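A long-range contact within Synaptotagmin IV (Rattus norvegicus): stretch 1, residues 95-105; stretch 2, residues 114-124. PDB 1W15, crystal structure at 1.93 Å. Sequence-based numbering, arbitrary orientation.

Stretch 1 95-105: LEEISVEFLVL
Stretch 2, residues 114-124: EVIGRLVLGAT

Two neighbouring antiparallel strands make this contact, and the backbone supplies most of the direct hydrogen bonds. Strand 98-105 runs against stretch 2 with their N-to-C directions 134° apart, so the pair is antiparallel but markedly twisted, and the two stretches bury 782 Å² between them. Phi and psi lie in the extended region from Ile 98 to Leu 105 and on the partner strand, except at Ile 116 (-84/-38).

The register pairs Val 100 with Leu 121, Phe 102 with Leu 119 and Val 104 with Gly 117 as hydrogen-bonded pairs, CA atoms 5.1 to 5.3 Å apart. Val 100 N donates to Leu 121 O at 2.9 Å, and Leu 121 N returns the bond to Val 100 O at 2.9 Å. Phe 102 N reaches Leu 119 O at 2.7 Å, almost perfectly straight (179°), while Leu 119 N gives to Phe 102 O at 2.9 Å. Val 104 N donates to Gly 117 O at 2.9 Å. In the intervening non-hydrogen-bonded pairs, Glu 101 with Val 120 and Leu 103 with Arg 118, the CA atoms close to 4.6 and 4.7 Å. Carbonyls also receive CA-H contacts, such as Arg 118 CA to Phe 102 O at 3.3 Å.

A beta bulge then shifts the register by one, so Leu 105 pairs with Val 115. The helical-type psi of Ile 116 lets two consecutive amides converge on one carbonyl: Val 104 O accepts from Ile 116 N at 2.5 Å and from Gly 117 N at 3.2 Å.

Outside the bulge, side chains alternate between the two faces. On the buried face, Phe 102 (chi1 m, chi2 88°) sets its CD1 3.8 Å from Leu 119 CD2 and its CE1 4.0 Å from Leu 121 CG, the latter at the ring edge. Leu 119 is t,p and Leu 121 m,t. Val 100 and Val 104, both t, suit the extended backbone as beta-branched residues; at the bulge Ile 116 (m,t) points toward stretch 1, and its CD1 lies 3.9 Å from Val 104 CG1. Gly 117 adds no side chain beside Val 104.

The other face mixes charge with aliphatic surface. Glu 101 (t,t, chi3 46°) and an extended Arg 118 (t,t,t, chi4 -84°) form a diagonal salt bridge: Arg 118 NE donates to Glu 101 OE2 at 2.8 Å, and Arg 118 NH2 reaches the same Glu 101 OE2 at 3.2 Å. Glu 101 OE1 is satisfied elsewhere in the structure. Leu 103 (chi1 m, chi2 143°) sets its CD2 3.8 Å from Arg 118 CD, so the long arginine serves apolar packing as well as charge. Farther along, CD2 of Leu 105 (chi1 m, chi2 127°) meets CG2 of Val 115 (t) at 3.8 Å.

At the other end, a type I turn from Leu 95 to Ile 98 is closed by Ile 98 N to Leu 95 O, 3.1 Å. Water 1 donates to Glu 96 O (3.0 Å) and Ile 98 O (2.5 Å) and accepts from Ala 123 N (2.8 Å), joining the stretches beyond the ladder. Gly 122 fits beside Ser 99: an ideal CB there would clash, 2.9 Å from Ser 99 CB.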

# COMPACT_ATOMS: atom_id res chain seq x y z
N LEU A 95 -0.70 20.65 -11.23
CA LEU A 95 -1.50 20.65 -10.02
C LEU A 95 -1.75 22.06 -9.42
O LEU A 95 -2.26 22.19 -8.29
CB LEU A 95 -0.78 19.80 -9.00
CG LEU A 95 -1.19 18.34 -8.77
CD1 LEU A 95 -2.04 17.61 -9.87
CD2 LEU A 95 -0.08 17.53 -8.20
N GLU A 96 -1.33 23.09 -10.15
CA GLU A 96 -1.40 24.47 -9.66
C GLU A 96 -2.78 24.86 -9.11
O GLU A 96 -2.85 25.46 -8.02
CB GLU A 96 -0.92 25.47 -10.73
CG GLU A 96 -2.00 25.91 -11.73
CD GLU A 96 -1.57 27.04 -12.67
OE1 GLU A 96 -0.44 26.98 -13.22
OE2 GLU A 96 -2.39 27.97 -12.91
N GLU A 97 -3.86 24.52 -9.84
CA GLU A 97 -5.25 24.84 -9.43
C GLU A 97 -6.03 23.65 -8.91
O GLU A 97 -7.27 23.70 -8.76
CB GLU A 97 -6.00 25.49 -10.59
CG GLU A 97 -5.50 26.90 -10.88
CD GLU A 97 -6.18 27.55 -12.07
OE1 GLU A 97 -7.28 28.13 -11.89
OE2 GLU A 97 -5.61 27.48 -13.18
N ILE A 98 -5.33 22.57 -8.62
CA ILE A 98 -5.99 21.37 -8.13
C ILE A 98 -5.92 21.35 -6.61
O ILE A 98 -4.88 21.67 -6.04
CB ILE A 98 -5.27 20.12 -8.75
CG1 ILE A 98 -5.45 20.11 -10.27
CG2 ILE A 98 -5.74 18.80 -8.11
CD1 ILE A 98 -6.87 19.89 -10.77
N SER A 99 -6.99 20.94 -5.94
CA SER A 99 -6.89 20.71 -4.52
C SER A 99 -7.69 19.45 -4.18
O SER A 99 -8.54 19.05 -4.97
CB SER A 99 -7.40 21.92 -3.76
OG SER A 99 -8.75 22.13 -4.06
N VAL A 100 -7.40 18.85 -3.02
CA VAL A 100 -8.03 17.59 -2.60
C VAL A 100 -8.59 17.84 -1.19
O VAL A 100 -7.90 18.42 -0.34
CB VAL A 100 -7.02 16.41 -2.54
CG1 VAL A 100 -7.71 15.07 -2.14
CG2 VAL A 100 -6.28 16.24 -3.92
N GLU A 101 -9.83 17.44 -0.98
CA GLU A 101 -10.50 17.69 0.29
C GLU A 101 -10.80 16.32 0.86
O GLU A 101 -11.47 15.53 0.19
CB GLU A 101 -11.80 18.45 0.04
CG GLU A 101 -12.64 18.76 1.29
CD GLU A 101 -14.01 19.41 0.91
OE1 GLU A 101 -14.68 18.91 -0.02
OE2 GLU A 101 -14.42 20.41 1.54
N PHE A 102 -10.39 16.07 2.10
CA PHE A 102 -10.70 14.82 2.81
C PHE A 102 -11.68 15.14 3.93
O PHE A 102 -11.45 16.11 4.72
CB PHE A 102 -9.45 14.22 3.45
CG PHE A 102 -8.37 13.88 2.48
CD1 PHE A 102 -7.41 14.85 2.11
CD2 PHE A 102 -8.26 12.56 1.98
CE1 PHE A 102 -6.41 14.52 1.21
CE2 PHE A 102 -7.24 12.24 1.07
CZ PHE A 102 -6.32 13.19 0.70
N LEU A 103 -12.76 14.36 4.00
CA LEU A 103 -13.76 14.50 5.05
C LEU A 103 -13.87 13.16 5.77
O LEU A 103 -14.14 12.15 5.14
CB LEU A 103 -15.13 14.88 4.43
CG LEU A 103 -14.97 16.13 3.53
CD1 LEU A 103 -15.84 16.03 2.34
CD2 LEU A 103 -15.15 17.40 4.33
N VAL A 104 -13.63 13.19 7.08
CA VAL A 104 -13.88 12.05 7.94
C VAL A 104 -15.30 12.23 8.53
O VAL A 104 -15.56 13.24 9.20
CB VAL A 104 -12.81 11.93 9.06
CG1 VAL A 104 -13.09 10.65 9.89
CG2 VAL A 104 -11.33 11.94 8.46
N LEU A 105 -16.17 11.27 8.23
CA LEU A 105 -17.60 11.33 8.54
C LEU A 105 -17.96 10.14 9.38
O LEU A 105 -17.33 9.09 9.28
CB LEU A 105 -18.41 11.27 7.23
CG LEU A 105 -18.15 12.51 6.33
CD1 LEU A 105 -17.74 12.13 4.92
CD2 LEU A 105 -19.49 13.24 6.35
N GLU A 114 -22.40 13.00 10.17
CA GLU A 114 -21.73 14.21 10.66
C GLU A 114 -20.28 14.22 10.22
O GLU A 114 -19.66 13.16 10.11
CB GLU A 114 -21.81 14.22 12.18
CG GLU A 114 -20.93 15.28 12.84
CD GLU A 114 -21.48 15.67 14.21
OE1 GLU A 114 -22.30 14.89 14.73
OE2 GLU A 114 -21.15 16.77 14.74
N VAL A 115 -19.76 15.41 9.92
CA VAL A 115 -18.35 15.54 9.54
C VAL A 115 -17.58 15.55 10.85
O VAL A 115 -17.88 16.39 11.70
CB VAL A 115 -18.08 16.84 8.74
CG1 VAL A 115 -16.53 17.08 8.54
CG2 VAL A 115 -18.81 16.83 7.40
N ILE A 116 -16.67 14.60 11.03
CA ILE A 116 -15.87 14.50 12.25
C ILE A 116 -14.66 15.45 12.12
O ILE A 116 -14.24 16.10 13.09
CB ILE A 116 -15.33 13.05 12.39
CG1 ILE A 116 -16.45 12.04 12.69
CG2 ILE A 116 -14.22 12.96 13.46
CD1 ILE A 116 -15.92 10.56 12.61
N GLY A 117 -14.11 15.52 10.91
CA GLY A 117 -12.99 16.42 10.67
C GLY A 117 -12.72 16.58 9.21
O GLY A 117 -13.19 15.79 8.38
N ARG A 118 -11.95 17.61 8.88
CA ARG A 118 -11.67 17.88 7.49
C ARG A 118 -10.19 18.21 7.30
O ARG A 118 -9.57 18.82 8.16
CB ARG A 118 -12.52 19.11 7.09
CG ARG A 118 -12.33 19.67 5.69
CD ARG A 118 -13.54 20.67 5.34
NE ARG A 118 -13.37 21.29 4.03
CZ ARG A 118 -12.64 22.37 3.79
NH1 ARG A 118 -11.98 23.00 4.78
NH2 ARG A 118 -12.56 22.83 2.55
N LEU A 119 -9.70 17.93 6.10
CA LEU A 119 -8.31 18.19 5.74
C LEU A 119 -8.28 18.63 4.28
O LEU A 119 -8.88 17.95 3.42
CB LEU A 119 -7.47 16.91 5.93
CG LEU A 119 -6.05 16.97 5.30
CD1 LEU A 119 -5.18 18.07 6.03
CD2 LEU A 119 -5.40 15.61 5.22
N VAL A 120 -7.61 19.74 4.00
CA VAL A 120 -7.47 20.18 2.62
C VAL A 120 -5.99 20.25 2.20
O VAL A 120 -5.17 20.80 2.93
CB VAL A 120 -8.14 21.54 2.39
CG1 VAL A 120 -7.86 22.09 0.99
CG2 VAL A 120 -9.65 21.42 2.60
N LEU A 121 -5.66 19.72 1.02
CA LEU A 121 -4.32 19.88 0.47
C LEU A 121 -4.42 20.63 -0.83
O LEU A 121 -5.26 20.29 -1.66
CB LEU A 121 -3.66 18.54 0.20
CG LEU A 121 -3.55 17.38 1.22
CD1 LEU A 121 -2.53 16.35 0.75
CD2 LEU A 121 -3.33 17.75 2.67
N GLY A 122 -3.58 21.65 -1.02
CA GLY A 122 -3.65 22.45 -2.23
C GLY A 122 -2.62 23.55 -2.15
O GLY A 122 -1.95 23.68 -1.12
N ALA A 123 -2.49 24.33 -3.23
CA ALA A 123 -1.35 25.24 -3.33
C ALA A 123 -1.45 26.38 -2.32
O ALA A 123 -0.44 26.89 -1.84
CB ALA A 123 -1.17 25.77 -4.73
N THR A 124 -2.68 26.75 -1.96
CA THR A 124 -2.88 27.83 -1.01
C THR A 124 -3.34 27.34 0.35
O THR A 124 -3.67 28.16 1.20
CB THR A 124 -3.91 28.85 -1.54
OG1 THR A 124 -5.18 28.19 -1.71
CG2 THR A 124 -3.52 29.35 -2.94
O HOH W 1 -3.87 23.95 -5.68